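Local coordinates for arginine decarboxylase, A207R protein (Paramecium bursaria Chlorella virus 1, PDB 2NVA), which decarboxylates arginine to agmatine with pyridoxal 5'-phosphate as cofactor, in a TIM-barrel fold of the ornithine decarboxylase-like family, at residues 180-185 with 216-221. Sequence-based numbering, arbitrary orientation.
Sequences GSRNPE and GLHADI. With PL2 ((4-{[(4-{[amino(imino)methyl]amino}butyl)amino]methyl}-5-hydroxy-6-methylpyridin-3-yl)methyl dihydrogen phosphate), chain I.
Gly180 and Gly216 meet beside the cofactor phosphate, in two neighbouring loops that follow parallel strands 170-174 and 210-212 of the TIM barrel. Gly216 N gives a nearly straight 2.8 Å hydrogen bond to PL2 OP1. The carbonyl of the same residue faces the other loop, where Ser181 N reaches Gly216 O at 2.7 Å. One water extends this backbone link, donating to Ser181 O and accepting from His218 N. Ser181 OG is hydrogen-bonded to Asp138.

Further out, the guanidinium of Arg182 stacks flat on one face of the His218 ring. The planes are 11° apart and the centres 3.6 Å apart, with Arg182 NH2 above the middle of the ring. Obliquely to the ring, on the side away from Arg182, Gly180 CA comes within 3.4 Å of His218 CE1. The Arg182 chain is extended (chi2 -160°, chi3 166°) and forms a side-on, two-nitrogen salt bridge with Asp220: Arg182 NE hydrogen-bonds Asp220 OD2 at 2.8 Å and Arg182 NH2 hydrogen-bonds Asp220 OD1 at 2.9 Å. Carboxylate and guanidinium are nearly coplanar. Tyr229 of helix 229-241 also bonds to Asp220 OD2.

Two bonds to Asp220 fix the rotation of the guanidinium and hold it flat on His218. The positive group over the imidazole would tend to disfavour protonation of His218, though the Asp220 carboxylate should weaken that effect.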
loop_
_atom_site.group_PDB
_atom_site.type_symbol
_atom_site.label_atom_id
_atom_site.label_comp_id
_atom_site.label_asym_id
_atom_site.label_seq_id
_atom_site.Cartn_x
_atom_site.Cartn_y
_atom_site.Cartn_z
ATOM N N GLY A 180 -15.354 -5.950 -8.554
ATOM C CA GLY A 180 -15.508 -5.143 -9.762
ATOM C C GLY A 180 -15.975 -6.012 -10.912
ATOM O O GLY A 180 -15.238 -6.220 -11.892
ATOM N N SER A 181 -17.199 -6.511 -10.809
ATOM C CA SER A 181 -17.762 -7.415 -11.796
ATOM C C SER A 181 -18.868 -6.735 -12.593
ATOM O O SER A 181 -19.741 -6.072 -12.019
ATOM C CB SER A 181 -18.337 -8.657 -11.113
ATOM O OG SER A 181 -18.946 -9.502 -12.066
ATOM N N ARG A 182 -18.795 -6.892 -13.910
ATOM C CA ARG A 182 -19.825 -6.398 -14.828
ATOM C C ARG A 182 -20.280 -7.542 -15.746
ATOM O O ARG A 182 -20.669 -7.334 -16.891
ATOM C CB ARG A 182 -19.297 -5.198 -15.617
ATOM C CG ARG A 182 -18.934 -4.001 -14.744
ATOM C CD ARG A 182 -18.896 -2.728 -15.566
ATOM N NE ARG A 182 -18.866 -1.511 -14.755
ATOM C CZ ARG A 182 -17.755 -0.934 -14.308
ATOM N NH1 ARG A 182 -16.556 -1.458 -14.569
ATOM N NH2 ARG A 182 -17.826 0.189 -13.605
ATOM N N ASN A 183 -20.240 -8.755 -15.208
ATOM C CA ASN A 183 -20.602 -9.951 -15.953
ATOM C C ASN A 183 -21.829 -10.608 -15.312
ATOM O O ASN A 183 -21.677 -11.372 -14.343
ATOM C CB ASN A 183 -19.401 -10.915 -15.938
ATOM C CG ASN A 183 -19.669 -12.242 -16.658
ATOM O OD1 ASN A 183 -18.776 -13.083 -16.752
ATOM N ND2 ASN A 183 -20.870 -12.434 -17.154
ATOM N N PRO A 184 -23.042 -10.328 -15.836
ATOM C CA PRO A 184 -24.239 -10.890 -15.188
ATOM C C PRO A 184 -24.328 -12.427 -15.218
ATOM O O PRO A 184 -24.877 -13.027 -14.293
ATOM C CB PRO A 184 -25.393 -10.252 -15.970
ATOM C CG PRO A 184 -24.799 -9.957 -17.320
ATOM C CD PRO A 184 -23.399 -9.507 -17.016
ATOM N N GLU A 185 -23.791 -13.048 -16.269
ATOM C CA GLU A 185 -23.772 -14.513 -16.409
ATOM C C GLU A 185 -22.963 -15.196 -15.301
ATOM O O GLU A 185 -23.292 -16.303 -14.870
ATOM C CB GLU A 185 -23.229 -14.880 -17.791
ATOM C CG GLU A 185 -23.272 -16.356 -18.142
ATOM C CD GLU A 185 -24.656 -16.889 -18.458
ATOM O OE1 GLU A 185 -24.997 -17.980 -17.942
ATOM O OE2 GLU A 185 -25.405 -16.264 -19.258
ATOM N N GLY A 216 -19.010 -7.261 -5.545
ATOM C CA GLY A 216 -18.523 -7.095 -6.906
ATOM C C GLY A 216 -19.271 -6.092 -7.765
ATOM O O GLY A 216 -18.722 -5.583 -8.746
ATOM N N LEU A 217 -20.522 -5.813 -7.410
ATOM C CA LEU A 217 -21.375 -4.958 -8.240
ATOM C C LEU A 217 -21.009 -3.474 -8.173
ATOM O O LEU A 217 -20.698 -2.939 -7.092
ATOM C CB LEU A 217 -22.848 -5.137 -7.861
ATOM C CG LEU A 217 -23.440 -6.537 -7.973
ATOM C CD1 LEU A 217 -24.869 -6.497 -7.438
ATOM C CD2 LEU A 217 -23.429 -7.048 -9.402
ATOM N N HIS A 218 -21.026 -2.823 -9.335
ATOM C CA HIS A 218 -20.881 -1.375 -9.403
ATOM C C HIS A 218 -22.246 -0.711 -9.421
ATOM O O HIS A 218 -23.215 -1.260 -9.964
ATOM C CB HIS A 218 -20.179 -0.965 -10.693
ATOM C CG HIS A 218 -18.708 -1.193 -10.681
ATOM N ND1 HIS A 218 -18.140 -2.373 -11.110
ATOM C CD2 HIS A 218 -17.688 -0.394 -10.303
ATOM C CE1 HIS A 218 -16.826 -2.290 -11.000
ATOM N NE2 HIS A 218 -16.525 -1.096 -10.527
ATOM N N ALA A 219 -22.310 0.490 -8.863
ATOM C CA ALA A 219 -23.464 1.340 -9.076
ATOM C C ALA A 219 -23.175 2.193 -10.316
ATOM O O ALA A 219 -22.757 3.337 -10.196
ATOM C CB ALA A 219 -23.706 2.212 -7.847
ATOM N N ASP A 220 -23.386 1.632 -11.505
ATOM C CA ASP A 220 -23.080 2.331 -12.758
ATOM C C ASP A 220 -24.207 3.291 -13.135
ATOM O O ASP A 220 -25.324 2.865 -13.392
ATOM C CB ASP A 220 -22.840 1.311 -13.896
ATOM C CG ASP A 220 -21.483 0.625 -13.788
ATOM O OD1 ASP A 220 -20.493 1.290 -13.388
ATOM O OD2 ASP A 220 -21.393 -0.587 -14.091
ATOM N N ILE A 221 -23.896 4.580 -13.185
ATOM C CA ILE A 221 -24.888 5.616 -13.428
ATOM C C ILE A 221 -24.656 6.228 -14.807
ATOM O O ILE A 221 -23.543 6.654 -15.119
ATOM C CB ILE A 221 -24.754 6.724 -12.363
ATOM C CG1 ILE A 221 -25.059 6.137 -10.970
ATOM C CG2 ILE A 221 -25.696 7.930 -12.692
ATOM C CD1 ILE A 221 -24.402 6.905 -9.853
HETATM N N1 PL2 I . -17.325 -9.590 0.523
HETATM C C2 PL2 I . -16.129 -10.194 0.607
HETATM C C2A PL2 I . -15.971 -11.486 1.434
HETATM C C3 PL2 I . -15.041 -9.626 -0.069
HETATM O O3 PL2 I . -13.845 -10.266 0.018
HETATM C C4 PL2 I . -15.178 -8.449 -0.833
HETATM C C4A PL2 I . -13.993 -7.779 -1.590
HETATM C C5 PL2 I . -16.466 -7.879 -0.875
HETATM C C6 PL2 I . -17.510 -8.470 -0.187
HETATM P P PL2 I . -16.991 -5.253 -3.726
HETATM N N PL2 I . -12.944 -8.749 -1.979
HETATM C CA PL2 I . -11.604 -8.152 -1.895
HETATM C CG PL2 I . -10.068 -6.332 -2.755
HETATM O OP2 PL2 I . -16.404 -5.314 -5.219
HETATM O OP3 PL2 I . -16.384 -3.901 -3.053
HETATM O OP1 PL2 I . -18.483 -5.274 -3.715
HETATM O OP4 PL2 I . -16.312 -6.521 -3.003
HETATM C C5M PL2 I . -16.730 -6.593 -1.685
HETATM C CB PL2 I . -11.495 -6.884 -2.768
HETATM C CD PL2 I . -9.946 -5.082 -3.658
HETATM N NE PL2 I . -8.563 -4.582 -3.489
HETATM C CZ PL2 I . -8.108 -3.376 -3.859
HETATM N NH2 PL2 I . -6.812 -3.060 -3.620
HETATM N NH1 PL2 I . -8.914 -2.496 -4.461
HETATM O O HOH W 1 -21.735 -4.220 -11.684
#